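Local coordinates for protein putidaredoxin reductase (Pseudomonas putida, PDB 1Q1R) that reduces putidaredoxin through a bound FAD, probably with electrons taken from NADH, in the cytochrome P450cam monooxygenase system, at residues G16-F21 against Q308-A313; F288-Y293 against R322-P327; S301-L306 against A326-S331; L338-L343 against A373-N378. One frame throughout, in Å; residues are numbered along the deposited sequence.

Contact 1: residues G16-F21 against Q308-A313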
loop_
_atom_site.group_PDB
_atom_site.type_symbol
_atom_site.label_atom_id
_atom_site.label_comp_id
_atom_site.label_asym_id
_atom_site.label_seq_id
_atom_site.Cartn_x
_atom_site.Cartn_y
_atom_site.Cartn_z
ATOM N N GLY A 16 7.981 -1.867 10.289
ATOM C CA GLY A 16 8.733 -2.308 11.451
ATOM C C GLY A 16 10.236 -2.246 11.280
ATOM O O GLY A 16 10.946 -1.736 12.148
ATOM N N VAL A 17 10.728 -2.768 10.161
ATOM C CA VAL A 17 12.158 -2.782 9.876
ATOM C C VAL A 17 12.745 -1.371 9.788
ATOM O O VAL A 17 13.855 -1.126 10.269
ATOM C CB VAL A 17 12.448 -3.552 8.555
ATOM C CG1 VAL A 17 13.895 -3.365 8.136
ATOM C CG2 VAL A 17 12.147 -5.042 8.749
ATOM N N GLU A 18 12.003 -0.450 9.173
ATOM C CA GLU A 18 12.464 0.932 9.033
ATOM C C GLU A 18 12.546 1.600 10.416
ATOM O O GLU A 18 13.418 2.428 10.668
ATOM C CB GLU A 18 11.512 1.707 8.121
ATOM C CG GLU A 18 11.976 3.109 7.750
ATOM C CD GLU A 18 13.360 3.128 7.124
ATOM O OE1 GLU A 18 13.654 2.258 6.271
ATOM O OE2 GLU A 18 14.154 4.023 7.485
ATOM N N VAL A 19 11.635 1.236 11.311
ATOM C CA VAL A 19 11.658 1.791 12.661
ATOM C C VAL A 19 12.925 1.276 13.344
ATOM O O VAL A 19 13.691 2.042 13.933
ATOM C CB VAL A 19 10.419 1.349 13.478
ATOM C CG1 VAL A 19 10.634 1.634 14.964
ATOM C CG2 VAL A 19 9.184 2.085 12.985
ATOM N N ALA A 20 13.148 -0.030 13.236
ATOM C CA ALA A 20 14.312 -0.669 13.840
ATOM C C ALA A 20 15.632 -0.023 13.414
ATOM O O ALA A 20 16.410 0.429 14.260
ATOM C CB ALA A 20 14.321 -2.161 13.496
ATOM N N PHE A 21 15.891 0.018 12.109
ATOM C CA PHE A 21 17.129 0.607 11.616
ATOM C C PHE A 21 17.171 2.120 11.779
ATOM O O PHE A 21 18.242 2.694 11.971
ATOM C CB PHE A 21 17.370 0.223 10.153
ATOM C CG PHE A 21 17.816 -1.201 9.972
ATOM C CD1 PHE A 21 16.887 -2.229 9.868
ATOM C CD2 PHE A 21 19.169 -1.519 9.963
ATOM C CE1 PHE A 21 17.299 -3.552 9.761
ATOM C CE2 PHE A 21 19.591 -2.839 9.857
ATOM C CZ PHE A 21 18.655 -3.858 9.757
ATOM N N GLN A 308 6.268 7.658 8.459
ATOM C CA GLN A 308 5.855 7.335 9.819
ATOM C C GLN A 308 6.958 6.646 10.619
ATOM O O GLN A 308 7.159 6.945 11.796
ATOM C CB GLN A 308 4.593 6.462 9.804
ATOM C CG GLN A 308 3.365 7.194 9.296
ATOM C CD GLN A 308 2.065 6.434 9.526
ATOM O OE1 GLN A 308 0.998 6.878 9.103
ATOM N NE2 GLN A 308 2.147 5.293 10.203
ATOM N N ALA A 309 7.679 5.732 9.981
ATOM C CA ALA A 309 8.754 5.016 10.661
ATOM C C ALA A 309 9.887 5.964 11.054
ATOM O O ALA A 309 10.496 5.820 12.115
ATOM C CB ALA A 309 9.287 3.898 9.765
ATOM N N ARG A 310 10.174 6.933 10.195
ATOM C CA ARG A 310 11.231 7.891 10.484
ATOM C C ARG A 310 10.821 8.846 11.606
ATOM O O ARG A 310 11.654 9.262 12.410
ATOM C CB ARG A 310 11.601 8.653 9.207
ATOM C CG ARG A 310 12.494 7.815 8.301
ATOM C CD ARG A 310 12.444 8.210 6.836
ATOM N NE ARG A 310 13.234 7.274 6.036
ATOM C CZ ARG A 310 13.265 7.250 4.707
ATOM N NH1 ARG A 310 12.546 8.118 4.006
ATOM N NH2 ARG A 310 14.017 6.354 4.078
ATOM N N LYS A 311 9.533 9.166 11.669
ATOM C CA LYS A 311 9.018 10.059 12.696
ATOM C C LYS A 311 9.130 9.388 14.066
ATOM O O LYS A 311 9.520 10.025 15.049
ATOM C CB LYS A 311 7.560 10.413 12.398
ATOM C CG LYS A 311 6.943 11.419 13.361
ATOM C CD LYS A 311 5.530 11.780 12.935
ATOM C CE LYS A 311 4.898 12.790 13.888
ATOM N NZ LYS A 311 3.515 13.172 13.467
ATOM N N ILE A 312 8.794 8.101 14.124
ATOM C CA ILE A 312 8.873 7.348 15.370
ATOM C C ILE A 312 10.315 7.289 15.866
ATOM O O ILE A 312 10.587 7.523 17.042
ATOM C CB ILE A 312 8.349 5.902 15.193
ATOM C CG1 ILE A 312 6.822 5.916 15.084
ATOM C CG2 ILE A 312 8.814 5.027 16.354
ATOM C CD1 ILE A 312 6.192 4.540 14.993
ATOM N N ALA A 313 11.234 6.973 14.961
ATOM C CA ALA A 313 12.645 6.883 15.305
ATOM C C ALA A 313 13.138 8.206 15.877
ATOM O O ALA A 313 13.906 8.234 16.841
ATOM C CB ALA A 313 13.458 6.515 14.073
#
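Val19 and Ala309 bring segments 16-21 and 308-313 of two helices together, the two segment axes passing 8.2 Å apart with their N-to-C directions only 32° from parallel. The case illustrates how a small residue allows two helices to approach closely: the CA atoms of Val19 and Ala309 are 4.8 Å apart. The Ala309 methyl fits between two neighbours on the facing helix. On one side its CB lies 3.5 Å from CG of Glu18, and on the other it lies 3.7 Å from CG2 of Val19. The second branch of Val19, CG1, reaches CG2 of Ile312 at 4.1 Å. Glu18 sets CG anti to the backbone N (chi1 -172°) and then bends, laying its aliphatic part on Ala309 while the carboxylate turns toward the more exposed side. There OE2 of Glu18 and NE of Arg310 form a long salt bridge of 3.7 Å, made at the guanidinium edge with the two planes 83° apart. Gly16 belongs to a GxGxxG pattern consistent with the Rossmann-type FAD-binding motif. Behind helix 14-25, Val19 and Ala20 rest on Ile9 of strand 6-10, Val17 and Ala20 reach strand 31-35, and Ile312 of helix 302-316 packs on Val282.

Contact 2: residues F288-Y293 against R322-P327; sequences FHSQLY and RDEAAP
Glu324, with CG anti to the backbone N (chi1 159°) and the chain extended beyond, carries its carboxylate across to Ser290, Gln291 and Leu292, which hold both oxygens. OE1 of Glu324 accepts from Ser290 OG at 3.2 Å, on the syn side, and from Leu292 N at 3.1 Å; the two donors approach from opposite faces of the carboxylate. OE2 of Glu324 is met from above that plane by NE2 of Gln291 at 3.0 Å. On the solvent side of this grip the Gln291 chain runs alongside Glu324 in the opposite direction, its amide turned 80° from the carboxylate. The apolar half is looser: CD2 of Leu292 lies 4.0 Å from CB of Ala326, and Pro327 CD sits at the ring edge of Tyr293. A leucine in place of Glu324 would probably leave Ser290 OG, Leu292 N and Gln291 NE2 without this acceptor. Ser290 OG also accepts from Tyr293 N at 3.2 Å, an ST motif at the end of strand 286-290, where the hairpin turns toward strand 295-298.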
loop_
_atom_site.group_PDB
_atom_site.type_symbol
_atom_site.label_atom_id
_atom_site.label_comp_id
_atom_site.label_asym_id
_atom_site.label_seq_id
_atom_site.Cartn_x
_atom_site.Cartn_y
_atom_site.Cartn_z
ATOM N N PHE A 288 -4.163 7.809 11.507
ATOM C CA PHE A 288 -3.671 9.042 12.101
ATOM C C PHE A 288 -4.429 10.257 11.585
ATOM O O PHE A 288 -5.170 10.177 10.606
ATOM C CB PHE A 288 -2.184 9.195 11.790
ATOM C CG PHE A 288 -1.889 9.397 10.327
ATOM C CD1 PHE A 288 -1.667 10.674 9.819
ATOM C CD2 PHE A 288 -1.848 8.310 9.453
ATOM C CE1 PHE A 288 -1.407 10.865 8.459
ATOM C CE2 PHE A 288 -1.589 8.493 8.089
ATOM C CZ PHE A 288 -1.369 9.771 7.596
ATOM N N HIS A 289 -4.233 11.388 12.249
ATOM C CA HIS A 289 -4.899 12.615 11.840
ATOM C C HIS A 289 -4.022 13.423 10.891
ATOM O O HIS A 289 -2.917 13.830 11.241
ATOM C CB HIS A 289 -5.267 13.456 13.067
ATOM C CG HIS A 289 -5.967 14.736 12.729
ATOM N ND1 HIS A 289 -5.289 15.899 12.437
ATOM C CD2 HIS A 289 -7.283 15.019 12.584
ATOM C CE1 HIS A 289 -6.158 16.844 12.122
ATOM N NE2 HIS A 289 -7.374 16.336 12.204
ATOM N N SER A 290 -4.511 13.625 9.676
ATOM C CA SER A 290 -3.778 14.406 8.690
ATOM C C SER A 290 -4.139 15.867 8.901
ATOM O O SER A 290 -5.291 16.249 8.724
ATOM C CB SER A 290 -4.177 13.999 7.274
ATOM O OG SER A 290 -3.640 14.906 6.322
ATOM N N GLN A 291 -3.166 16.681 9.289
ATOM C CA GLN A 291 -3.441 18.097 9.500
ATOM C C GLN A 291 -3.571 18.779 8.143
ATOM O O GLN A 291 -4.275 19.777 8.000
ATOM C CB GLN A 291 -2.331 18.737 10.344
ATOM C CG GLN A 291 -0.926 18.414 9.887
ATOM C CD GLN A 291 0.099 18.608 10.994
ATOM O OE1 GLN A 291 0.236 19.703 11.549
ATOM N NE2 GLN A 291 0.825 17.540 11.325
ATOM N N LEU A 292 -2.906 18.215 7.143
ATOM C CA LEU A 292 -2.963 18.756 5.794
ATOM C C LEU A 292 -4.409 18.724 5.292
ATOM O O LEU A 292 -4.871 19.662 4.641
ATOM C CB LEU A 292 -2.061 17.938 4.867
ATOM C CG LEU A 292 -1.866 18.457 3.444
ATOM C CD1 LEU A 292 -1.343 19.888 3.488
ATOM C CD2 LEU A 292 -0.889 17.550 2.701
ATOM N N TYR A 293 -5.127 17.648 5.603
ATOM C CA TYR A 293 -6.518 17.527 5.180
ATOM C C TYR A 293 -7.483 17.616 6.358
ATOM O O TYR A 293 -8.696 17.465 6.196
ATOM C CB TYR A 293 -6.739 16.209 4.434
ATOM C CG TYR A 293 -5.943 16.111 3.157
ATOM C CD1 TYR A 293 -4.615 15.682 3.170
ATOM C CD2 TYR A 293 -6.499 16.502 1.940
ATOM C CE1 TYR A 293 -3.859 15.647 2.002
ATOM C CE2 TYR A 293 -5.754 16.473 0.769
ATOM C CZ TYR A 293 -4.436 16.047 0.805
ATOM O OH TYR A 293 -3.694 16.034 -0.353
ATOM N N ARG A 322 10.296 15.180 11.053
ATOM C CA ARG A 322 10.152 15.990 9.856
ATOM C C ARG A 322 8.710 16.458 9.785
ATOM O O ARG A 322 7.797 15.777 10.256
ATOM C CB ARG A 322 10.479 15.187 8.598
ATOM C CG ARG A 322 11.958 14.960 8.357
ATOM C CD ARG A 322 12.189 14.393 6.965
ATOM N NE ARG A 322 13.608 14.265 6.647
ATOM C CZ ARG A 322 14.077 13.843 5.478
ATOM N NH1 ARG A 322 13.236 13.505 4.505
ATOM N NH2 ARG A 322 15.386 13.758 5.279
ATOM N N ASP A 323 8.511 17.630 9.200
ATOM C CA ASP A 323 7.184 18.205 9.048
ATOM C C ASP A 323 6.344 17.252 8.200
ATOM O O ASP A 323 6.878 16.550 7.342
ATOM C CB ASP A 323 7.306 19.564 8.358
ATOM C CG ASP A 323 8.761 19.979 8.143
ATOM O OD1 ASP A 323 9.481 20.183 9.147
ATOM O OD2 ASP A 323 9.188 20.091 6.973
ATOM N N GLU A 324 5.037 17.219 8.443
ATOM C CA GLU A 324 4.150 16.347 7.678
ATOM C C GLU A 324 4.236 16.636 6.183
ATOM O O GLU A 324 4.083 17.779 5.749
ATOM C CB GLU A 324 2.698 16.506 8.148
ATOM C CG GLU A 324 1.662 16.047 7.124
ATOM C CD GLU A 324 0.254 15.962 7.692
ATOM O OE1 GLU A 324 -0.713 16.012 6.901
ATOM O OE2 GLU A 324 0.109 15.829 8.928
ATOM N N ALA A 325 4.483 15.591 5.400
ATOM C CA ALA A 325 4.583 15.726 3.953
ATOM C C ALA A 325 3.300 15.228 3.299
ATOM O O ALA A 325 2.578 14.414 3.874
ATOM C CB ALA A 325 5.777 14.929 3.437
ATOM N N ALA A 326 3.006 15.727 2.105
ATOM C CA ALA A 326 1.811 15.290 1.398
ATOM C C ALA A 326 1.953 13.791 1.140
ATOM O O ALA A 326 3.038 13.315 0.826
ATOM C CB ALA A 326 1.676 16.037 0.075
ATOM N N PRO A 327 0.864 13.029 1.288
ATOM C CA PRO A 327 0.965 11.587 1.041
ATOM C C PRO A 327 1.074 11.300 -0.456
ATOM O O PRO A 327 0.504 12.021 -1.278
ATOM C CB PRO A 327 -0.327 11.046 1.639
ATOM C CG PRO A 327 -1.299 12.167 1.391
ATOM C CD PRO A 327 -0.482 13.388 1.771
#

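Contact 3: residues S301-L306 against A326-S331. With FAD (flavin-adenine dinucleotide), chain C.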
loop_
_atom_site.group_PDB
_atom_site.type_symbol
_atom_site.label_atom_id
_atom_site.label_comp_id
_atom_site.label_asym_id
_atom_site.label_seq_id
_atom_site.Cartn_x
_atom_site.Cartn_y
_atom_site.Cartn_z
ATOM N N SER A 301 0.928 2.590 1.958
ATOM C CA SER A 301 1.923 2.883 0.931
ATOM C C SER A 301 3.335 2.831 1.492
ATOM O O SER A 301 3.545 2.901 2.705
ATOM C CB SER A 301 1.695 4.280 0.337
ATOM O OG SER A 301 2.254 5.278 1.184
ATOM N N VAL A 302 4.309 2.716 0.597
ATOM C CA VAL A 302 5.701 2.688 1.011
ATOM C C VAL A 302 6.087 4.057 1.570
ATOM O O VAL A 302 6.639 4.155 2.664
ATOM C CB VAL A 302 6.632 2.324 -0.172
ATOM C CG1 VAL A 302 8.079 2.686 0.164
ATOM C CG2 VAL A 302 6.522 0.831 -0.470
ATOM N N PRO A 303 5.786 5.137 0.834
ATOM C CA PRO A 303 6.154 6.458 1.359
ATOM C C PRO A 303 5.572 6.705 2.750
ATOM O O PRO A 303 6.244 7.258 3.623
ATOM C CB PRO A 303 5.592 7.416 0.307
ATOM C CG PRO A 303 5.725 6.607 -0.966
ATOM C CD PRO A 303 5.206 5.252 -0.517
ATOM N N ASN A 304 4.332 6.279 2.960
ATOM C CA ASN A 304 3.694 6.470 4.256
ATOM C C ASN A 304 4.436 5.710 5.354
ATOM O O ASN A 304 4.670 6.242 6.443
ATOM C CB ASN A 304 2.233 6.020 4.201
ATOM C CG ASN A 304 1.521 6.201 5.529
ATOM O OD1 ASN A 304 1.114 5.226 6.169
ATOM N ND2 ASN A 304 1.375 7.451 5.956
ATOM N N ALA A 305 4.819 4.470 5.069
ATOM C CA ALA A 305 5.535 3.666 6.053
ATOM C C ALA A 305 6.881 4.298 6.382
ATOM O O ALA A 305 7.283 4.352 7.545
ATOM C CB ALA A 305 5.741 2.243 5.530
ATOM N N LEU A 306 7.580 4.777 5.358
ATOM C CA LEU A 306 8.883 5.396 5.566
ATOM C C LEU A 306 8.755 6.659 6.421
ATOM O O LEU A 306 9.474 6.826 7.408
ATOM C CB LEU A 306 9.528 5.731 4.218
ATOM C CG LEU A 306 9.838 4.532 3.310
ATOM C CD1 LEU A 306 10.373 5.009 1.956
ATOM C CD2 LEU A 306 10.854 3.636 3.995
ATOM N N ALA A 326 3.006 15.727 2.105
ATOM C CA ALA A 326 1.811 15.290 1.398
ATOM C C ALA A 326 1.953 13.791 1.140
ATOM O O ALA A 326 3.038 13.315 0.826
ATOM C CB ALA A 326 1.676 16.037 0.075
ATOM N N PRO A 327 0.864 13.029 1.288
ATOM C CA PRO A 327 0.965 11.587 1.041
ATOM C C PRO A 327 1.074 11.300 -0.456
ATOM O O PRO A 327 0.504 12.021 -1.278
ATOM C CB PRO A 327 -0.327 11.046 1.639
ATOM C CG PRO A 327 -1.299 12.167 1.391
ATOM C CD PRO A 327 -0.482 13.388 1.771
ATOM N N TRP A 328 1.827 10.267 -0.811
ATOM C CA TRP A 328 1.970 9.901 -2.214
ATOM C C TRP A 328 2.303 8.428 -2.372
ATOM O O TRP A 328 2.665 7.748 -1.405
ATOM C CB TRP A 328 3.048 10.746 -2.910
ATOM C CG TRP A 328 4.463 10.467 -2.486
ATOM C CD1 TRP A 328 5.100 10.957 -1.386
ATOM C CD2 TRP A 328 5.416 9.635 -3.167
ATOM N NE1 TRP A 328 6.392 10.488 -1.338
ATOM C CE2 TRP A 328 6.611 9.673 -2.419
ATOM C CE3 TRP A 328 5.374 8.863 -4.337
ATOM C CZ2 TRP A 328 7.761 8.967 -2.800
ATOM C CZ3 TRP A 328 6.513 8.160 -4.719
ATOM C CH2 TRP A 328 7.693 8.217 -3.949
ATOM N N PHE A 329 2.148 7.937 -3.594
ATOM C CA PHE A 329 2.460 6.552 -3.902
ATOM C C PHE A 329 2.585 6.434 -5.412
ATOM O O PHE A 329 2.352 7.404 -6.138
ATOM C CB PHE A 329 1.383 5.610 -3.342
ATOM C CG PHE A 329 0.107 5.589 -4.125
ATOM C CD1 PHE A 329 -0.086 4.652 -5.138
ATOM C CD2 PHE A 329 -0.913 6.490 -3.842
ATOM C CE1 PHE A 329 -1.280 4.612 -5.856
ATOM C CE2 PHE A 329 -2.111 6.460 -4.554
ATOM C CZ PHE A 329 -2.294 5.518 -5.564
ATOM N N TRP A 330 2.978 5.259 -5.880
ATOM C CA TRP A 330 3.154 5.047 -7.302
ATOM C C TRP A 330 2.647 3.674 -7.704
ATOM O O TRP A 330 2.334 2.837 -6.856
ATOM C CB TRP A 330 4.639 5.180 -7.674
ATOM C CG TRP A 330 5.483 3.966 -7.327
ATOM C CD1 TRP A 330 5.842 2.947 -8.167
ATOM C CD2 TRP A 330 6.063 3.656 -6.052
ATOM N NE1 TRP A 330 6.612 2.024 -7.494
ATOM C CE2 TRP A 330 6.762 2.433 -6.195
ATOM C CE3 TRP A 330 6.059 4.292 -4.801
ATOM C CZ2 TRP A 330 7.457 1.833 -5.135
ATOM C CZ3 TRP A 330 6.751 3.694 -3.745
ATOM C CH2 TRP A 330 7.439 2.476 -3.922
ATOM N N SER A 331 2.564 3.466 -9.010
ATOM C CA SER A 331 2.121 2.206 -9.579
ATOM C C SER A 331 2.848 2.050 -10.901
ATOM O O SER A 331 3.082 3.034 -11.607
ATOM C CB SER A 331 0.606 2.219 -9.808
ATOM O OG SER A 331 0.168 1.022 -10.432
HETATM P PA FAD C . 3.104 -5.350 6.344
HETATM O O1A FAD C . 1.818 -6.084 6.276
HETATM O O2A FAD C . 3.982 -5.350 5.151
HETATM O O5B FAD C . 3.960 -5.889 7.586
HETATM C C5B FAD C . 3.344 -6.263 8.824
HETATM C C4B FAD C . 3.971 -7.582 9.311
HETATM O O4B FAD C . 3.656 -7.789 10.734
HETATM C C3B FAD C . 3.370 -8.784 8.568
HETATM O O3B FAD C . 4.396 -9.761 8.345
HETATM C C2B FAD C . 2.367 -9.330 9.554
HETATM O O2B FAD C . 2.167 -10.730 9.338
HETATM C C1B FAD C . 3.091 -9.111 10.867
HETATM N N9A FAD C . 2.225 -9.246 12.071
HETATM C C8A FAD C . 0.978 -8.769 12.228
HETATM N N7A FAD C . 0.527 -9.115 13.440
HETATM C C5A FAD C . 1.487 -9.807 14.049
HETATM C C6A FAD C . 1.591 -10.420 15.299
HETATM N N6A FAD C . 0.572 -10.380 16.155
HETATM N N1A FAD C . 2.738 -11.065 15.629
HETATM C C2A FAD C . 3.768 -11.122 14.773
HETATM N N3A FAD C . 3.685 -10.543 13.567
HETATM C C4A FAD C . 2.563 -9.885 13.186
HETATM N N1 FAD C . 3.124 0.771 -1.920
HETATM C C2 FAD C . 3.621 1.820 -2.704
HETATM O O2 FAD C . 3.815 2.925 -2.200
HETATM N N3 FAD C . 3.909 1.593 -4.061
HETATM C C4 FAD C . 3.701 0.313 -4.627
HETATM O O4 FAD C . 3.998 0.117 -5.803
HETATM C C4X FAD C . 3.198 -0.736 -3.839
HETATM N N5 FAD C . 3.043 -1.988 -4.359
HETATM C C5X FAD C . 2.627 -3.046 -3.604
HETATM C C6 FAD C . 2.508 -4.329 -4.177
HETATM C C7 FAD C . 2.101 -5.429 -3.388
HETATM C C7M FAD C . 1.946 -6.813 -4.047
HETATM C C8 FAD C . 1.818 -5.243 -2.011
HETATM C C8M FAD C . 1.399 -6.419 -1.115
HETATM C C9 FAD C . 1.936 -3.963 -1.441
HETATM C C9A FAD C . 2.337 -2.863 -2.231
HETATM N N10 FAD C . 2.477 -1.565 -1.669
HETATM C C10 FAD C . 2.916 -0.500 -2.482
HETATM C "C1'" FAD C . 2.150 -1.322 -0.231
HETATM C "C2'" FAD C . 3.428 -1.236 0.607
HETATM O "O2'" FAD C . 4.269 -2.350 0.293
HETATM C "C3'" FAD C . 3.103 -1.228 2.112
HETATM O "O3'" FAD C . 2.177 -0.168 2.385
HETATM C "C4'" FAD C . 4.377 -1.029 2.942
HETATM O "O4'" FAD C . 5.301 -2.083 2.661
HETATM C "C5'" FAD C . 4.091 -1.012 4.454
HETATM O "O5'" FAD C . 3.728 -2.310 4.956
HETATM P P FAD C . 3.692 -2.541 6.555
HETATM O O1P FAD C . 5.063 -2.857 7.006
HETATM O O2P FAD C . 3.013 -1.376 7.164
HETATM O O3P FAD C . 2.718 -3.826 6.744
HETATM O O HOH W 1 1.192 7.497 0.723
#
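Trp328 presents an indole face to Pro303: CG of Pro303 stands 3.6 Å from the centroid of the six-membered ring, 14° off its normal, a CH-pi contact. The carbonyl O of Trp328 accepts a hydrogen bond from a water that also lies within a short 2.5 Å of Ser301 OG. Ser301 is the N-cap residue, its OG accepting from Asn304 N at 2.9 Å. Next, Phe329 offers its CB to CB of Ser301; its ring goes elsewhere, meeting Tyr159 edge-to-face. Trp330, with CG between backbone N and carbonyl carbon (chi1 78°), lays a face over the flavin, N3 of FAD standing 3.3 Å above the indole plane, while CD of Pro303 meets the ring edge. A serine in place of Trp330 would probably uncover the flavin pyrimidine and remove the ring beside Val302 CB and Pro303 CD. Val302 N donates to O2 of FAD at 2.8 Å, nearly straight at 167°. A helix start at the flavin O2 is characteristic of the glutathione reductase fold.

Contact 4: residues L338-L343 against A373-N378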
loop_
_atom_site.group_PDB
_atom_site.type_symbol
_atom_site.label_atom_id
_atom_site.label_comp_id
_atom_site.label_asym_id
_atom_site.label_seq_id
_atom_site.Cartn_x
_atom_site.Cartn_y
_atom_site.Cartn_z
ATOM N N LEU A 338 3.377 5.804 -13.153
ATOM C CA LEU A 338 2.200 6.347 -12.491
ATOM C C LEU A 338 2.562 6.806 -11.084
ATOM O O LEU A 338 2.958 5.998 -10.243
ATOM C CB LEU A 338 1.112 5.276 -12.428
ATOM C CG LEU A 338 0.755 4.675 -13.796
ATOM C CD1 LEU A 338 -0.031 3.382 -13.631
ATOM C CD2 LEU A 338 -0.036 5.697 -14.590
ATOM N N LYS A 339 2.442 8.107 -10.834
ATOM C CA LYS A 339 2.753 8.657 -9.520
ATOM C C LYS A 339 1.603 9.537 -9.052
ATOM O O LYS A 339 1.173 10.452 -9.755
ATOM C CB LYS A 339 4.060 9.453 -9.570
ATOM C CG LYS A 339 5.227 8.645 -10.118
ATOM C CD LYS A 339 6.556 9.367 -9.959
ATOM C CE LYS A 339 7.027 9.355 -8.511
ATOM N NZ LYS A 339 8.359 10.021 -8.349
ATOM N N MET A 340 1.106 9.243 -7.858
ATOM C CA MET A 340 -0.017 9.970 -7.293
ATOM C C MET A 340 0.370 10.693 -6.006
ATOM O O MET A 340 1.040 10.122 -5.144
ATOM C CB MET A 340 -1.161 8.991 -6.996
ATOM C CG MET A 340 -1.686 8.185 -8.199
ATOM S SD MET A 340 -0.528 7.029 -9.023
ATOM C CE MET A 340 -0.616 7.649 -10.732
ATOM N N VAL A 341 -0.048 11.950 -5.880
ATOM C CA VAL A 341 0.231 12.728 -4.675
ATOM C C VAL A 341 -1.058 13.334 -4.127
ATOM O O VAL A 341 -1.902 13.812 -4.885
ATOM C CB VAL A 341 1.253 13.864 -4.935
ATOM C CG1 VAL A 341 0.761 14.778 -6.046
ATOM C CG2 VAL A 341 1.473 14.658 -3.657
ATOM N N GLY A 342 -1.207 13.295 -2.806
ATOM C CA GLY A 342 -2.388 13.843 -2.167
ATOM C C GLY A 342 -3.552 12.876 -2.115
ATOM O O GLY A 342 -3.467 11.752 -2.618
ATOM N N LEU A 343 -4.645 13.322 -1.501
ATOM C CA LEU A 343 -5.855 12.522 -1.372
ATOM C C LEU A 343 -6.972 13.237 -2.121
ATOM O O LEU A 343 -7.296 14.383 -1.818
ATOM C CB LEU A 343 -6.218 12.363 0.109
ATOM C CG LEU A 343 -5.080 11.788 0.961
ATOM C CD1 LEU A 343 -5.493 11.734 2.424
ATOM C CD2 LEU A 343 -4.715 10.397 0.448
ATOM N N ALA A 373 -5.238 16.784 -4.839
ATOM C CA ALA A 373 -4.303 15.755 -5.268
ATOM C C ALA A 373 -4.019 15.862 -6.754
ATOM O O ALA A 373 -4.722 16.555 -7.487
ATOM C CB ALA A 373 -4.875 14.371 -4.954
ATOM N N VAL A 374 -2.974 15.172 -7.192
ATOM C CA VAL A 374 -2.612 15.164 -8.598
ATOM C C VAL A 374 -2.124 13.779 -8.978
ATOM O O VAL A 374 -1.265 13.206 -8.305
ATOM C CB VAL A 374 -1.488 16.171 -8.917
ATOM C CG1 VAL A 374 -1.221 16.182 -10.420
ATOM C CG2 VAL A 374 -1.874 17.565 -8.434
ATOM N N ASP A 375 -2.699 13.229 -10.039
ATOM C CA ASP A 375 -2.280 11.928 -10.533
ATOM C C ASP A 375 -1.456 12.261 -11.775
ATOM O O ASP A 375 -1.944 12.938 -12.682
ATOM C CB ASP A 375 -3.490 11.068 -10.928
ATOM C CG ASP A 375 -4.311 10.600 -9.725
ATOM O OD1 ASP A 375 -5.444 10.113 -9.941
ATOM O OD2 ASP A 375 -3.836 10.709 -8.575
ATOM N N THR A 376 -0.204 11.821 -11.809
ATOM C CA THR A 376 0.635 12.085 -12.969
ATOM C C THR A 376 0.959 10.790 -13.696
ATOM O O THR A 376 1.190 9.754 -13.070
ATOM C CB THR A 376 1.952 12.786 -12.575
ATOM O OG1 THR A 376 2.728 11.924 -11.735
ATOM C CG2 THR A 376 1.656 14.082 -11.831
ATOM N N VAL A 377 0.957 10.858 -15.022
ATOM C CA VAL A 377 1.252 9.703 -15.863
ATOM C C VAL A 377 2.445 10.048 -16.745
ATOM O O VAL A 377 2.327 10.827 -17.694
ATOM C CB VAL A 377 0.038 9.344 -16.742
ATOM C CG1 VAL A 377 0.408 8.247 -17.723
ATOM C CG2 VAL A 377 -1.120 8.907 -15.857
ATOM N N ASN A 378 3.592 9.458 -16.419
ATOM C CA ASN A 378 4.840 9.707 -17.134
ATOM C C ASN A 378 5.242 11.178 -17.053
ATOM O O ASN A 378 5.773 11.737 -18.009
ATOM C CB ASN A 378 4.746 9.275 -18.603
ATOM C CG ASN A 378 4.821 7.761 -18.778
ATOM O OD1 ASN A 378 5.482 7.063 -18.001
ATOM N ND2 ASN A 378 4.160 7.253 -19.810
HETATM O O HOH W 2 -3.334 11.235 -5.897
#
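Lys339 and Thr376 form the antiparallel hydrogen-bonded pair with three bonds, against two for Val341 and Val374. Thr376 N donates to Lys339 O at 2.8 Å, and Lys339 N returns a bond to Thr376 O. Thr376 also turns OG1 between its backbone N and carbonyl carbon (chi1 64°), which brings that hydroxyl to Lys339 O at 2.9 Å, so one carbonyl oxygen accepts two bonds. Val341 and Val374 repeat the backbone exchange, with Val341 CG1 alongside Val374 CB at 3.9 Å. Between and beyond them come non-hydrogen-bonded pairs: CD2 of Leu338 lies beside CG2 of Val377 at 3.6 Å, and CG of Met340 crosses toward OD2 of Asp375 at 3.3 Å. Further out, the face bearing Lys339, Val341 and Thr376 is covered by Phe383 of helix 380-391, whereas Leu338 and Met340 meet Tyr197, and Val377 meets Phe196, of helix 191-204. These are two adjacent inner strands of the five-stranded antiparallel sheet in the C-terminal domain, probably the counterpart of the interface domain of glutathione reductase.

From the N terminus, helix 14-25 waits almost 290 residues for its partner, so contact 1 closes the longest loop and ties the FAD-binding Rossmann-type region to helix 302-316. Contacts 2 and 3 both open inside that loop and close beyond it, so each crosses contact 1. Contact 3 opens within contact 2, and both end on one continuous run, sharing Ala326 and Pro327. Helix 302-316 thus serves contact 3 with its start and contact 1 with its middle. Contact 4 follows in series, closing a helix-free loop of about 30 residues within the C-terminal sheet, where strand 336-342 lies beside strand 328-333. Together they connect FAD-binding helices, the hairpin 286-298 and the C-terminal domain.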